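Local coordinates for thioredoxin (Thermosipho africanus, PDB 6MOS), which probably acts as a thiol-disulfide oxidoreductase, using a redox-active cysteine pair to reduce disulfides in partner proteins, at residues 29-34 / 83-88; 33-38 / 77-82. All coordinates share one frame; numbering follows the deposited sequence.

How the contacts relate
Contacts 1 and 2 show how one pair of neighbouring strands can serve two ends: one end of the pair lies in the buried core, and the other leads to the disulfide, the probable active site. Both contacts join strand 29-34 to strand 81-86, share Phe33 and Lys34, and have centres about 13 Å apart. The centre of contact 1 is about 5 Å from that of the chain, the centre of contact 2 about 10 Å; contact 2 includes Cys38 of the disulfide with Cys41. They also touch directly, where Tyr32 CD1 packs on Val82 CG2 at 3.8 Å and Tyr32 OH approaches Pro80 CB at 3.9 Å. A bound Tris molecule lies nearer contact 1, about 5 Å from the side chain of Lys29.

Contact 1: residues 29-34 / 83-88; sequences KIEYFK and IILDKE
The Phe33 ring meets Ile83 obliquely, its CE1 corner touching the delta methyl CD1 at 3.6 Å, while the other flat group, the Glu31 carboxylate, has the Leu85 methyl CD1 over one of its faces, 3.8 Å from Glu31 CD. Phe33 gets there because CG stands anti to its carbonyl carbon (chi1 -61°), which swings the ring back along the strand to Ile83. The carboxylate is gripped at both oxygens. OE2 of Glu31 takes a salt bridge from NZ of Lys29 at 2.8 Å on its anti lone pair, and OE1 is bonded to the hydroxyl of Tyr70. The same ammonium group also pairs with Glu60, and, set between two acids, it probably offsets part of the charge of each. The extended Lys29 chain leads away from strand 81-86 to reach these acids.

Beneath these side chains runs an antiparallel pairing in which four backbone bonds frame Ile30 and Ile84, a non-hydrogen-bonded pair. Glu31 N to Ile83 O is nearly straight, at 2.9 Å and 175° at the hydrogen, and Ile83 N returns a bond to Glu31 O. Leu85 N and Lys29 O lie 2.8 Å apart, whereas the reciprocal bond from Lys29 N to Leu85 O is more bent, 137° at the hydrogen. In addition, the CA-H groups of Ile30 and Ile84 point at the oxygens of Ile83 and Lys29.

The two faces are built differently. Ile30 and Ile84 both pack on Ile107 of helix 100-115, whereas Lys29, Glu31, Phe33, Ile83 and Leu85 lie on the other face. A parallel strand, 58-63, flanks 29-34 and an antiparallel one, 89-95, flanks 81-86, giving the mixed central sheet of the thioredoxin fold.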
ATOM      1  N   LYS A  29       6.068   6.612   1.333  1.00 31.25           N
ATOM      2  CA  LYS A  29       6.325   5.212   1.053  1.00 25.75           C
ATOM      3  C   LYS A  29       4.989   4.504   0.975  1.00 21.93           C
ATOM      4  O   LYS A  29       4.083   4.795   1.763  1.00 29.53           O
ATOM      5  CB  LYS A  29       7.184   4.558   2.137  1.00 24.36           C
ATOM      6  CG  LYS A  29       7.702   3.198   1.734  1.00 28.02           C
ATOM      7  CD  LYS A  29       8.041   2.348   2.941  1.00 33.62           C
ATOM      8  CE  LYS A  29       8.602   1.014   2.497  1.00 33.84           C
ATOM      9  NZ  LYS A  29       9.052   0.173   3.644  1.00 29.31           N
ATOM     10  N   ILE A  30       4.868   3.596   0.011  1.00 24.41           N
ATOM     11  CA  ILE A  30       3.747   2.669  -0.071  1.00 19.25           C
ATOM     12  C   ILE A  30       4.233   1.290   0.339  1.00 21.65           C
ATOM     13  O   ILE A  30       5.255   0.812  -0.164  1.00 24.85           O
ATOM     14  CB  ILE A  30       3.149   2.626  -1.485  1.00 26.01           C
ATOM     15  CG1 ILE A  30       2.639   4.020  -1.879  1.00 34.06           C
ATOM     16  CG2 ILE A  30       2.069   1.529  -1.572  1.00 26.36           C
ATOM     17  CD1 ILE A  30       2.216   4.129  -3.331  1.00 34.29           C
ATOM     18  N   GLU A  31       3.502   0.649   1.246  1.00 22.48           N
ATOM     19  CA  GLU A  31       3.745  -0.740   1.614  1.00 18.46           C
ATOM     20  C   GLU A  31       2.556  -1.558   1.133  1.00 22.24           C
ATOM     21  O   GLU A  31       1.414  -1.251   1.484  1.00 24.35           O
ATOM     22  CB  GLU A  31       3.952  -0.882   3.121  1.00 16.58           C
ATOM     23  CG  GLU A  31       5.361  -0.348   3.519  1.00 21.44           C
ATOM     24  CD  GLU A  31       5.702  -0.489   4.994  1.00 26.76           C
ATOM     25  OE1 GLU A  31       4.810  -0.802   5.785  1.00 28.45           O
ATOM     26  OE2 GLU A  31       6.886  -0.254   5.379  1.00 28.36           O
ATOM     27  N   TYR A  32       2.827  -2.573   0.313  1.00 17.61           N
ATOM     28  CA  TYR A  32       1.794  -3.390  -0.320  1.00 20.30           C
ATOM     29  C   TYR A  32       1.946  -4.807   0.210  1.00 21.88           C
ATOM     30  O   TYR A  32       2.952  -5.461  -0.068  1.00 22.45           O
ATOM     31  CB  TYR A  32       1.951  -3.358  -1.836  1.00 21.73           C
ATOM     32  CG  TYR A  32       0.882  -4.116  -2.580  1.00 21.69           C
ATOM     33  CD1 TYR A  32      -0.385  -3.589  -2.708  1.00 22.72           C
ATOM     34  CD2 TYR A  32       1.153  -5.344  -3.168  1.00 20.16           C
ATOM     35  CE1 TYR A  32      -1.373  -4.282  -3.380  1.00 26.05           C
ATOM     36  CE2 TYR A  32       0.166  -6.053  -3.849  1.00 28.44           C
ATOM     37  CZ  TYR A  32      -1.093  -5.509  -3.948  1.00 26.56           C
ATOM     38  OH  TYR A  32      -2.091  -6.187  -4.630  1.00 31.46           O
ATOM     39  N   PHE A  33       0.959  -5.283   0.965  1.00 21.53           N
ATOM     40  CA  PHE A  33       1.010  -6.605   1.584  1.00 20.29           C
ATOM     41  C   PHE A  33       0.210  -7.586   0.743  1.00 25.49           C
ATOM     42  O   PHE A  33      -0.951  -7.324   0.414  1.00 19.92           O
ATOM     43  CB  PHE A  33       0.474  -6.575   3.015  1.00 18.74           C
ATOM     44  CG  PHE A  33       1.249  -5.662   3.935  1.00 21.25           C
ATOM     45  CD1 PHE A  33       0.945  -4.308   4.008  1.00 23.23           C
ATOM     46  CD2 PHE A  33       2.276  -6.162   4.723  1.00 26.54           C
ATOM     47  CE1 PHE A  33       1.657  -3.459   4.857  1.00 23.48           C
ATOM     48  CE2 PHE A  33       2.997  -5.323   5.575  1.00 23.80           C
ATOM     49  CZ  PHE A  33       2.690  -3.974   5.640  1.00 23.08           C
ATOM     50  N   LYS A  34       0.830  -8.713   0.395  1.00 21.33           N
ATOM     51  CA  LYS A  34       0.209  -9.646  -0.534  1.00 27.36           C
ATOM     52  C   LYS A  34       0.601 -11.068  -0.159  1.00 22.86           C
ATOM     53  O   LYS A  34       1.433 -11.301   0.718  1.00 21.90           O
ATOM     54  CB  LYS A  34       0.608  -9.322  -1.987  1.00 25.25           C
ATOM     55  CG  LYS A  34       2.134  -9.306  -2.274  1.00 27.72           C
ATOM     56  CD  LYS A  34       2.665 -10.716  -2.604  1.00 26.32           C
ATOM     57  CE  LYS A  34       4.137 -10.704  -2.993  1.00 30.89           C
ATOM     58  NZ  LYS A  34       4.523 -12.043  -3.541  1.00 28.01           N
ATOM     59  N   ILE A  83      -0.624   0.355   2.855  1.00 22.26           N
ATOM     60  CA  ILE A  83      -0.338   1.349   3.879  1.00 19.26           C
ATOM     61  C   ILE A  83       0.454   2.460   3.212  1.00 22.64           C
ATOM     62  O   ILE A  83       1.462   2.192   2.554  1.00 20.04           O
ATOM     63  CB  ILE A  83       0.433   0.749   5.069  1.00 21.28           C
ATOM     64  CG1 ILE A  83      -0.366  -0.390   5.716  1.00 24.93           C
ATOM     65  CG2 ILE A  83       0.705   1.810   6.127  1.00 22.55           C
ATOM     66  CD1 ILE A  83       0.267  -0.919   6.984  1.00 24.64           C
ATOM     67  N   ILE A  84      -0.033   3.694   3.322  1.00 22.77           N
ATOM     68  CA  ILE A  84       0.707   4.864   2.863  1.00 22.38           C
ATOM     69  C   ILE A  84       1.404   5.481   4.068  1.00 23.79           C
ATOM     70  O   ILE A  84       0.785   5.674   5.123  1.00 24.66           O
ATOM     71  CB  ILE A  84      -0.226   5.871   2.166  1.00 31.19           C
ATOM     72  CG1 ILE A  84      -1.001   5.168   1.042  1.00 25.55           C
ATOM     73  CG2 ILE A  84       0.578   7.032   1.616  1.00 28.98           C
ATOM     74  CD1 ILE A  84      -2.074   6.025   0.397  1.00 36.61           C
ATOM     75  N   LEU A  85       2.697   5.763   3.936  1.00 26.63           N
ATOM     76  CA  LEU A  85       3.461   6.301   5.050  1.00 26.98           C
ATOM     77  C   LEU A  85       4.242   7.528   4.611  1.00 27.35           C
ATOM     78  O   LEU A  85       4.552   7.707   3.429  1.00 26.98           O
ATOM     79  CB  LEU A  85       4.439   5.269   5.638  1.00 26.46           C
ATOM     80  CG  LEU A  85       3.843   3.964   6.165  1.00 24.85           C
ATOM     81  CD1 LEU A  85       3.971   2.868   5.118  1.00 29.18           C
ATOM     82  CD2 LEU A  85       4.484   3.547   7.472  1.00 39.44           C
ATOM     83  N   ASP A  86       4.571   8.358   5.598  0.79 27.28           N
ATOM     84  CA  ASP A  86       5.451   9.503   5.417  0.79 34.28           C
ATOM     85  C   ASP A  86       6.322   9.609   6.659  0.79 37.41           C
ATOM     86  O   ASP A  86       5.800   9.791   7.762  0.79 41.31           O
ATOM     87  CB  ASP A  86       4.649  10.786   5.207  0.79 35.20           C
ATOM     88  CG  ASP A  86       5.526  11.985   4.914  0.79 47.71           C
ATOM     89  OD1 ASP A  86       6.721  11.791   4.602  0.79 52.35           O
ATOM     90  OD2 ASP A  86       5.015  13.120   4.992  0.79 46.61           O
ATOM     91  N   LYS A  87       7.639   9.497   6.483  0.83 50.09           N
ATOM     92  CA  LYS A  87       8.578   9.508   7.609  0.83 42.93           C
ATOM     93  C   LYS A  87       8.237   8.398   8.603  0.83 46.53           C
ATOM     94  O   LYS A  87       8.244   8.600   9.820  0.83 53.13           O
ATOM     95  CB  LYS A  87       8.604  10.878   8.299  0.83 49.91           C
ATOM     96  CG  LYS A  87       9.807  11.113   9.215  0.83 64.11           C
ATOM     97  CD  LYS A  87       9.368  11.507  10.629  0.83 61.97           C
ATOM     98  CE  LYS A  87      10.568  11.763  11.539  0.83 56.66           C
ATOM     99  NZ  LYS A  87      11.494  12.792  10.980  0.83 54.09           N
ATOM    100  N   GLU A  88       7.908   7.222   8.074  0.84 42.62           N
ATOM    101  CA  GLU A  88       7.507   6.045   8.842  0.84 51.14           C
ATOM    102  C   GLU A  88       6.212   6.256   9.623  0.84 48.18           C
ATOM    103  O   GLU A  88       5.849   5.405  10.446  0.84 47.67           O
ATOM    104  CB  GLU A  88       8.618   5.582   9.796  0.84 56.71           C
ATOM    105  CG  GLU A  88       9.406   4.380   9.302  0.84 51.63           C
ATOM    106  CD  GLU A  88      10.350   3.838  10.355  0.84 57.07           C
ATOM    107  OE1 GLU A  88      11.381   4.492  10.623  0.84 59.15           O
ATOM    108  OE2 GLU A  88      10.048   2.766  10.927  0.84 58.38           O
TER

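Contact 2: residues 33-38 / 77-82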
ATOM      1  N   PHE A  33       0.959  -5.283   0.965  1.00 21.53           N
ATOM      2  CA  PHE A  33       1.010  -6.605   1.584  1.00 20.29           C
ATOM      3  C   PHE A  33       0.210  -7.586   0.743  1.00 25.49           C
ATOM      4  O   PHE A  33      -0.951  -7.324   0.414  1.00 19.92           O
ATOM      5  CB  PHE A  33       0.474  -6.575   3.015  1.00 18.74           C
ATOM      6  CG  PHE A  33       1.249  -5.662   3.935  1.00 21.25           C
ATOM      7  CD1 PHE A  33       0.945  -4.308   4.008  1.00 23.23           C
ATOM      8  CD2 PHE A  33       2.276  -6.162   4.723  1.00 26.54           C
ATOM      9  CE1 PHE A  33       1.657  -3.459   4.857  1.00 23.48           C
ATOM     10  CE2 PHE A  33       2.997  -5.323   5.575  1.00 23.80           C
ATOM     11  CZ  PHE A  33       2.690  -3.974   5.640  1.00 23.08           C
ATOM     12  N   LYS A  34       0.830  -8.713   0.395  1.00 21.33           N
ATOM     13  CA  LYS A  34       0.209  -9.646  -0.534  1.00 27.36           C
ATOM     14  C   LYS A  34       0.601 -11.068  -0.159  1.00 22.86           C
ATOM     15  O   LYS A  34       1.433 -11.301   0.718  1.00 21.90           O
ATOM     16  CB  LYS A  34       0.608  -9.322  -1.987  1.00 25.25           C
ATOM     17  CG  LYS A  34       2.134  -9.306  -2.274  1.00 27.72           C
ATOM     18  CD  LYS A  34       2.665 -10.716  -2.604  1.00 26.32           C
ATOM     19  CE  LYS A  34       4.137 -10.704  -2.993  1.00 30.89           C
ATOM     20  NZ  LYS A  34       4.523 -12.043  -3.541  1.00 28.01           N
ATOM     21  N   ASN A  35      -0.023 -12.027  -0.833  1.00 22.93           N
ATOM     22  CA  ASN A  35       0.570 -13.347  -0.951  1.00 26.66           C
ATOM     23  C   ASN A  35       0.323 -13.833  -2.370  1.00 27.55           C
ATOM     24  O   ASN A  35      -0.428 -13.219  -3.139  1.00 28.10           O
ATOM     25  CB  ASN A  35       0.059 -14.298   0.135  1.00 23.93           C
ATOM     26  CG  ASN A  35      -1.366 -14.710  -0.063  1.00 24.76           C
ATOM     27  OD1 ASN A  35      -1.766 -15.136  -1.142  1.00 31.18           O
ATOM     28  ND2 ASN A  35      -2.146 -14.600   1.001  1.00 26.99           N
ATOM     29  N   ASP A  36       0.993 -14.911  -2.749  1.00 24.88           N
ATOM     30  CA  ASP A  36       0.944 -15.277  -4.155  1.00 29.23           C
ATOM     31  C   ASP A  36      -0.261 -16.147  -4.487  1.00 30.08           C
ATOM     32  O   ASP A  36      -0.426 -16.530  -5.649  1.00 38.33           O
ATOM     33  CB  ASP A  36       2.253 -15.950  -4.577  1.00 34.94           C
ATOM     34  CG  ASP A  36       3.351 -14.935  -4.877  1.00 41.81           C
ATOM     35  OD1 ASP A  36       3.025 -13.751  -5.132  1.00 40.24           O
ATOM     36  OD2 ASP A  36       4.541 -15.311  -4.865  1.00 51.86           O
ATOM     37  N   LYS A  37      -1.110 -16.445  -3.507  0.87 26.83           N
ATOM     38  CA  LYS A  37      -2.364 -17.153  -3.745  0.87 25.68           C
ATOM     39  C   LYS A  37      -3.563 -16.218  -3.810  0.87 33.24           C
ATOM     40  O   LYS A  37      -4.703 -16.685  -3.978  0.87 34.62           O
ATOM     41  CB  LYS A  37      -2.584 -18.200  -2.657  0.87 33.02           C
ATOM     42  CG  LYS A  37      -1.622 -19.366  -2.772  0.87 36.00           C
ATOM     43  CD  LYS A  37      -1.783 -20.351  -1.624  0.87 45.90           C
ATOM     44  CE  LYS A  37      -1.102 -19.840  -0.367  0.87 52.35           C
ATOM     45  NZ  LYS A  37      -0.736 -20.949   0.551  0.87 47.97           N
ATOM     46  N   CYS A  38      -3.333 -14.917  -3.699  1.00 25.06           N
ATOM     47  CA  CYS A  38      -4.390 -13.905  -3.653  1.00 22.45           C
ATOM     48  C   CYS A  38      -4.566 -13.298  -5.045  1.00 28.42           C
ATOM     49  O   CYS A  38      -3.675 -12.609  -5.557  1.00 28.07           O
ATOM     50  CB  CYS A  38      -4.043 -12.847  -2.606  1.00 33.06           C
ATOM     51  SG  CYS A  38      -4.943 -11.254  -2.658  1.00 32.84           S
ATOM     52  N   PHE A  77      -3.442  -8.574   8.584  0.73 25.47           N
ATOM     53  CA  PHE A  77      -3.990  -9.922   8.586  0.73 29.72           C
ATOM     54  C   PHE A  77      -4.670 -10.321   7.295  0.73 27.85           C
ATOM     55  O   PHE A  77      -4.801 -11.520   7.038  0.73 49.04           O
ATOM     56  CB  PHE A  77      -4.992 -10.084   9.733  0.73 32.27           C
ATOM     57  CG  PHE A  77      -4.481  -9.573  11.020  0.73 28.88           C
ATOM     58  CD1 PHE A  77      -3.380 -10.165  11.612  0.73 36.50           C
ATOM     59  CD2 PHE A  77      -5.071  -8.488  11.630  0.73 29.95           C
ATOM     60  CE1 PHE A  77      -2.879  -9.686  12.798  0.73 35.62           C
ATOM     61  CE2 PHE A  77      -4.582  -8.006  12.821  0.73 37.99           C
ATOM     62  CZ  PHE A  77      -3.481  -8.603  13.406  0.73 35.32           C
ATOM     63  N   THR A  78      -5.133  -9.375   6.502  1.00 28.02           N
ATOM     64  CA  THR A  78      -5.761  -9.662   5.226  1.00 29.23           C
ATOM     65  C   THR A  78      -4.925  -9.074   4.099  1.00 30.29           C
ATOM     66  O   THR A  78      -4.219  -8.080   4.279  1.00 34.76           O
ATOM     67  CB  THR A  78      -7.191  -9.097   5.158  1.00 31.21           C
ATOM     68  OG1 THR A  78      -7.738  -9.362   3.860  1.00 50.29           O
ATOM     69  CG2 THR A  78      -7.213  -7.603   5.450  1.00 36.88           C
ATOM     70  N   VAL A  79      -5.003  -9.700   2.931  1.00 25.31           N
ATOM     71  CA  VAL A  79      -4.385  -9.130   1.737  1.00 22.38           C
ATOM     72  C   VAL A  79      -5.448  -8.993   0.650  1.00 21.06           C
ATOM     73  O   VAL A  79      -6.397  -9.789   0.602  1.00 25.31           O
ATOM     74  CB  VAL A  79      -3.174  -9.967   1.277  1.00 23.21           C
ATOM     75  CG1 VAL A  79      -2.106  -9.906   2.327  1.00 21.54           C
ATOM     76  CG2 VAL A  79      -3.563 -11.423   1.084  1.00 24.64           C
ATOM     77  N   PRO A  80      -5.356  -7.993  -0.231  1.00 21.40           N
ATOM     78  CA  PRO A  80      -4.282  -6.989  -0.163  1.00 22.62           C
ATOM     79  C   PRO A  80      -4.482  -6.006   0.988  1.00 24.73           C
ATOM     80  O   PRO A  80      -5.625  -5.738   1.378  1.00 23.76           O
ATOM     81  CB  PRO A  80      -4.378  -6.295  -1.520  1.00 26.68           C
ATOM     82  CG  PRO A  80      -5.829  -6.418  -1.896  1.00 24.51           C
ATOM     83  CD  PRO A  80      -6.250  -7.786  -1.386  1.00 23.08           C
ATOM     84  N   THR A  81      -3.388  -5.509   1.568  1.00 23.61           N
ATOM     85  CA  THR A  81      -3.446  -4.359   2.455  1.00 17.52           C
ATOM     86  C   THR A  81      -2.472  -3.327   1.910  1.00 19.82           C
ATOM     87  O   THR A  81      -1.375  -3.681   1.473  1.00 20.09           O
ATOM     88  CB  THR A  81      -3.108  -4.711   3.923  1.00 18.92           C
ATOM     89  OG1 THR A  81      -4.141  -5.523   4.506  1.00 23.46           O
ATOM     90  CG2 THR A  81      -2.926  -3.451   4.769  1.00 25.38           C
ATOM     91  N   VAL A  82      -2.893  -2.067   1.886  1.00 22.41           N
ATOM     92  CA  VAL A  82      -2.063  -0.967   1.408  1.00 20.06           C
ATOM     93  C   VAL A  82      -1.877   0.009   2.557  1.00 23.71           C
ATOM     94  O   VAL A  82      -2.854   0.435   3.177  1.00 24.83           O
ATOM     95  CB  VAL A  82      -2.683  -0.261   0.187  1.00 25.11           C
ATOM     96  CG1 VAL A  82      -1.830   0.930  -0.209  1.00 24.44           C
ATOM     97  CG2 VAL A  82      -2.790  -1.219  -0.980  1.00 23.26           C
TER
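The carbonyl oxygen of Phe33 is held by two neighbouring residues of the facing segment: Thr81 N donates to Phe33 O over a long 3.3 Å, and the CA-H of Pro80 points at it, with Pro80 CA 3.4 Å from Phe33 O. The Val79 methyl CG1 presses against the same oxygen. In return Phe33 N bonds to Thr81 O at 2.9 Å, almost straight at 177°, and that acceptor also lies in plane at the edge of the phenyl ring, 3.5 Å from Phe33 CD1. The Thr81 hydroxyl stands anti to its carbonyl carbon (chi1 -69°), a rotation fixed by its bond to Thr78 O at 2.6 Å. This bond ties the start of strand 81-86 to the loop before it.

Val79 fits between the strand end and the cysteine turn. Its CG1 reaches the backbone of Phe33 and Lys34, and its CG2 meets Asn35 ND2 at 3.5 Å as well as Cys38 CB. Asn35 comes across Val79 at about a right angle, while its OD1 accepts from Lys37 N at 2.8 Å, forming an Asx turn within the type I turn from Asn35 to Cys38. With an alanine in place of this asparagine, Lys37 N is likely to lose its side-chain acceptor and Val79 CG2 the amide packed on one side of it, so that the turn leading to Cys38 would be held less firmly. Lys34 forms salt bridges with both Asp36 and Asp63.

Cys38 SG, anti to its own backbone N (chi1 164°), points to the proline loop and touches Pro80 CD at 3.9 Å. It forms the disulfide with Cys41, which in turn packs on Val79 and Pro80. A CxxC disulfide at the start of a helix, faced by a proline with a cis peptide bond before it, is the hallmark of the thioredoxin active site.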